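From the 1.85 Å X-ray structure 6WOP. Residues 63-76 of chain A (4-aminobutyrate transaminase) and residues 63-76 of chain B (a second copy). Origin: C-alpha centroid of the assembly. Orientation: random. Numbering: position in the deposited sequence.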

# COMPACT_ATOMS: atom_id res chain seq x y z
N VAL A 63 25.00 -37.19 -0.01
CA VAL A 63 24.19 -36.26 0.76
C VAL A 63 23.82 -36.86 2.11
O VAL A 63 23.97 -36.23 3.18
N ILE A 64 23.28 -38.09 2.09
CA ILE A 64 22.83 -38.70 3.33
C ILE A 64 24.02 -38.93 4.26
O ILE A 64 23.91 -38.70 5.48
N ALA A 65 25.17 -39.37 3.70
CA ALA A 65 26.36 -39.52 4.54
C ALA A 65 26.74 -38.19 5.20
O ALA A 65 27.07 -38.14 6.39
N ALA A 66 26.67 -37.10 4.45
CA ALA A 66 27.06 -35.81 5.04
C ALA A 66 26.11 -35.41 6.15
O ALA A 66 26.55 -34.82 7.16
N VAL A 67 24.80 -35.65 5.95
CA VAL A 67 23.79 -35.32 6.96
C VAL A 67 23.94 -36.25 8.16
O VAL A 67 23.81 -35.82 9.31
N THR A 68 24.21 -37.53 7.91
CA THR A 68 24.42 -38.47 9.01
C THR A 68 25.57 -37.99 9.87
O THR A 68 25.51 -38.05 11.10
N GLU A 69 26.65 -37.49 9.22
CA GLU A 69 27.79 -37.02 10.02
C GLU A 69 27.42 -35.76 10.79
O GLU A 69 27.76 -35.62 11.96
N GLN A 70 26.74 -34.82 10.15
CA GLN A 70 26.34 -33.62 10.89
C GLN A 70 25.39 -33.94 12.06
O GLN A 70 25.39 -33.22 13.07
N LEU A 71 24.58 -35.01 11.96
CA LEU A 71 23.72 -35.34 13.07
C LEU A 71 24.51 -35.75 14.31
O LEU A 71 23.94 -35.75 15.40
N THR A 72 25.78 -36.15 14.15
CA THR A 72 26.60 -36.46 15.31
C THR A 72 27.22 -35.19 15.90
O THR A 72 27.88 -35.26 16.93
N LYS A 73 27.03 -34.05 15.28
CA LYS A 73 27.66 -32.83 15.75
C LYS A 73 26.63 -31.86 16.33
O LYS A 73 26.64 -31.62 17.55
N PHE A 74 25.75 -31.31 15.50
CA PHE A 74 24.68 -30.42 15.96
C PHE A 74 23.73 -30.20 14.79
O PHE A 74 24.14 -30.29 13.63
N THR A 75 22.46 -29.94 15.10
CA THR A 75 21.49 -29.70 14.07
C THR A 75 21.02 -28.26 14.02
O THR A 75 20.46 -27.86 12.99
N HIS A 76 21.25 -27.48 15.05
CA HIS A 76 20.73 -26.11 15.08
C HIS A 76 21.41 -25.34 16.21
O HIS A 76 21.36 -25.78 17.38
N VAL B 63 14.71 -37.68 19.32
CA VAL B 63 14.59 -36.87 18.12
C VAL B 63 15.57 -37.32 17.07
O VAL B 63 15.23 -37.48 15.88
N ILE B 64 16.82 -37.53 17.47
CA ILE B 64 17.79 -37.96 16.48
C ILE B 64 17.47 -39.37 15.99
O ILE B 64 17.63 -39.67 14.80
N ALA B 65 16.98 -40.26 16.87
CA ALA B 65 16.59 -41.59 16.39
C ALA B 65 15.48 -41.51 15.35
O ALA B 65 15.47 -42.28 14.37
N ALA B 66 14.55 -40.59 15.53
CA ALA B 66 13.40 -40.46 14.64
C ALA B 66 13.85 -39.95 13.30
O ALA B 66 13.37 -40.43 12.25
N VAL B 67 14.78 -39.00 13.31
CA VAL B 67 15.31 -38.45 12.08
C VAL B 67 16.17 -39.49 11.39
O VAL B 67 16.08 -39.66 10.17
N THR B 68 16.99 -40.20 12.16
CA THR B 68 17.82 -41.25 11.60
C THR B 68 16.96 -42.27 10.88
O THR B 68 17.31 -42.74 9.79
N GLU B 69 15.83 -42.64 11.49
CA GLU B 69 14.95 -43.64 10.87
C GLU B 69 14.30 -43.06 9.61
O GLU B 69 14.22 -43.76 8.58
N GLN B 70 13.92 -41.78 9.64
CA GLN B 70 13.31 -41.18 8.45
C GLN B 70 14.31 -41.05 7.30
O GLN B 70 13.93 -41.14 6.11
N LEU B 71 15.59 -40.84 7.60
CA LEU B 71 16.61 -40.79 6.55
C LEU B 71 16.73 -42.09 5.78
O LEU B 71 17.35 -42.08 4.70
N THR B 72 16.27 -43.23 6.33
CA THR B 72 16.25 -44.50 5.57
C THR B 72 15.06 -44.60 4.63
O THR B 72 14.98 -45.57 3.87
N LYS B 73 14.14 -43.63 4.67
CA LYS B 73 12.87 -43.72 3.95
C LYS B 73 12.80 -42.68 2.85
O LYS B 73 12.92 -43.03 1.66
N PHE B 74 12.67 -41.40 3.22
CA PHE B 74 12.74 -40.31 2.27
C PHE B 74 12.88 -38.99 3.04
O PHE B 74 12.51 -38.90 4.21
N THR B 75 13.50 -38.00 2.42
CA THR B 75 13.66 -36.74 3.09
C THR B 75 12.78 -35.63 2.49
O THR B 75 12.62 -34.60 3.13
N HIS B 76 12.26 -35.81 1.27
CA HIS B 76 11.51 -34.75 0.58
C HIS B 76 10.73 -35.38 -0.56
O HIS B 76 11.32 -36.02 -1.45

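Two copies of the same segment of 4-aminobutyrate transaminase meet nearly antiparallel (173°), their helix axes 11.4 Å apart at closest approach, so that Thr68(A) lies across from Thr68(B), Ile64(A) faces Leu71(B) and Leu71(A) faces Ile64(B). The contact buries 350 Å², both sides summed, and is apolar: no hydrogen bond crosses it. Val63(A) stays out of reach of chain B. Ile64(A) points toward the partner in an m, m rotamer, which carries CD1 to 4.1 Å from Leu71(B) CD2 and 4.0 Å from Thr75(B) CG2. Ala65(A) and Ala66(A) are out of reach of chain B. One turn on from Val63(A), Val67(A), t, points inward and sets CG1 4.0 Å from Leu71(B) CD1. Thr68(A), m, is directed sideways; its OG1 donates to Ile64(A) O (2.9 Å) within its own helix, and the same OG1 sits 4.3 Å from Leu71(B) CD1, a van der Waals neighbour. Glu69(A) and Gln70(A) take no part across the interface: Glu69(A) OE2 forms a long salt bridge with Lys73(A) NZ (3.7 Å), while Gln70(A) NE2 donates to Phe74(A) O (2.9 Å), tying the helix to the loop that follows. Leu71(A), m, t, has the largest covered area, 82 Å². Leu71(A) CD1 meets Leu71(B) CD1 at 3.5 Å, the closest contact between the stretches, and also approaches Val67(B) CG1 (4.2 Å) and Thr68(B) OG1 (4.1 Å); Leu71(A) CD2 lies 3.9 Å from Ile64(B) CD1. Thr72(A), p, points away and donates from OG1 to Glu69(A) O (2.7 Å). Phe74(A), p, also points away. Thr75(A), p, turns back toward chain B, with CG2 3.9 Å from Ile64(B) CD1, while its OG1 is hydrogen-bonded elsewhere in the structure.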

# COMPACT_ATOMS: atom_id res chain seq x y z
CB VAL A 63 22.95 -35.85 -0.05
CG1 VAL A 63 22.11 -34.90 0.81
CG2 VAL A 63 23.36 -35.16 -1.38
CB ILE A 64 22.06 -40.02 3.04
CG1 ILE A 64 20.73 -39.71 2.32
CG2 ILE A 64 21.79 -40.79 4.34
CD1 ILE A 64 19.90 -38.58 3.09
CB ALA A 65 27.55 -40.05 3.73
CB ALA A 66 27.10 -34.70 3.97
CB VAL A 67 22.37 -35.43 6.37
CG1 VAL A 67 21.28 -35.37 7.52
CG2 VAL A 67 22.17 -34.23 5.38
CB THR A 68 24.69 -39.87 8.44
OG1 THR A 68 23.47 -40.35 7.85
CG2 THR A 68 25.18 -40.87 9.51
CB GLU A 69 28.99 -36.77 9.13
CG GLU A 69 30.16 -36.04 9.77
CD GLU A 69 30.94 -36.89 10.77
OE1 GLU A 69 30.65 -38.11 10.97
OE2 GLU A 69 31.88 -36.32 11.36
CB GLN A 70 25.67 -32.60 9.95
CG GLN A 70 25.33 -31.29 10.71
CD GLN A 70 26.59 -30.49 11.09
OE1 GLN A 70 27.57 -30.51 10.34
NE2 GLN A 70 26.58 -29.82 12.23
CB LEU A 71 22.78 -36.50 12.73
CG LEU A 71 21.67 -36.22 11.71
CD1 LEU A 71 20.95 -37.58 11.34
CD2 LEU A 71 20.69 -35.24 12.36
CB THR A 72 27.77 -37.42 14.98
OG1 THR A 72 28.76 -36.70 14.25
CG2 THR A 72 27.32 -38.55 14.14
CB LYS A 73 28.43 -32.18 14.60
CG LYS A 73 29.61 -33.08 14.10
CD LYS A 73 30.26 -32.45 12.87
CE LYS A 73 31.44 -33.26 12.30
NZ LYS A 73 31.92 -32.63 11.01
CB PHE A 74 25.21 -29.08 16.51
CG PHE A 74 26.05 -28.29 15.54
CD1 PHE A 74 27.40 -28.56 15.42
CD2 PHE A 74 25.49 -27.31 14.73
CE1 PHE A 74 28.18 -27.89 14.53
CE2 PHE A 74 26.29 -26.59 13.84
CZ PHE A 74 27.61 -26.90 13.73
CB THR A 75 20.23 -30.57 14.23
OG1 THR A 75 19.40 -30.01 15.26
CG2 THR A 75 20.59 -32.01 14.66
CB HIS A 76 19.21 -26.08 15.33
CG HIS A 76 18.71 -24.68 15.56
ND1 HIS A 76 18.42 -23.79 14.54
CD2 HIS A 76 18.46 -24.02 16.72
CE1 HIS A 76 18.00 -22.65 15.07
NE2 HIS A 76 18.02 -22.77 16.39
CB VAL B 63 14.78 -35.39 18.47
CG1 VAL B 63 14.88 -34.56 17.13
CG2 VAL B 63 13.62 -34.89 19.41
CB ILE B 64 19.22 -37.87 17.05
CG1 ILE B 64 19.59 -36.40 17.34
CG2 ILE B 64 20.26 -38.54 16.10
CD1 ILE B 64 19.56 -35.45 16.08
CB ALA B 65 16.18 -42.49 17.55
CB ALA B 66 12.37 -39.46 15.23
CB VAL B 67 16.12 -37.17 12.33
CG1 VAL B 67 16.86 -36.76 11.07
CG2 VAL B 67 15.18 -36.00 12.74
CB THR B 68 18.62 -41.92 12.74
OG1 THR B 68 19.60 -41.00 13.17
CG2 THR B 68 19.33 -43.17 12.28
CB GLU B 69 13.89 -44.09 11.86
CG GLU B 69 12.75 -44.89 11.25
CD GLU B 69 13.15 -46.32 10.85
OE1 GLU B 69 14.26 -46.82 11.22
OE2 GLU B 69 12.31 -46.94 10.17
CB GLN B 70 12.69 -39.82 8.80
CG GLN B 70 11.98 -39.16 7.62
CD GLN B 70 10.69 -39.87 7.21
OE1 GLN B 70 9.94 -40.42 8.03
NE2 GLN B 70 10.46 -39.91 5.95
CB LEU B 71 17.99 -40.47 7.17
CG LEU B 71 18.08 -39.03 7.75
CD1 LEU B 71 19.45 -38.83 8.41
CD2 LEU B 71 17.96 -38.07 6.61
CB THR B 72 16.22 -45.75 6.48
OG1 THR B 72 14.94 -45.88 7.12
CG2 THR B 72 17.34 -45.71 7.51
CB LYS B 73 11.69 -43.56 4.92
CG LYS B 73 11.58 -44.73 5.91
CD LYS B 73 10.50 -44.41 6.94
CE LYS B 73 10.39 -45.56 7.94
NZ LYS B 73 9.60 -45.16 9.14
CB PHE B 74 11.50 -40.30 1.34
CG PHE B 74 10.18 -40.20 2.08
CD1 PHE B 74 9.64 -38.94 2.41
CD2 PHE B 74 9.49 -41.35 2.49
CE1 PHE B 74 8.46 -38.84 3.16
CE2 PHE B 74 8.28 -41.25 3.19
CZ PHE B 74 7.76 -39.98 3.50
CB THR B 75 15.11 -36.24 3.01
OG1 THR B 75 15.32 -35.58 1.75
CG2 THR B 75 16.09 -37.42 3.15
CB HIS B 76 12.42 -33.65 0.00
CG HIS B 76 11.65 -32.65 -0.82
ND1 HIS B 76 10.97 -31.59 -0.26
CD2 HIS B 76 11.44 -32.56 -2.17
CE1 HIS B 76 10.40 -30.87 -1.22
NE2 HIS B 76 10.64 -31.46 -2.38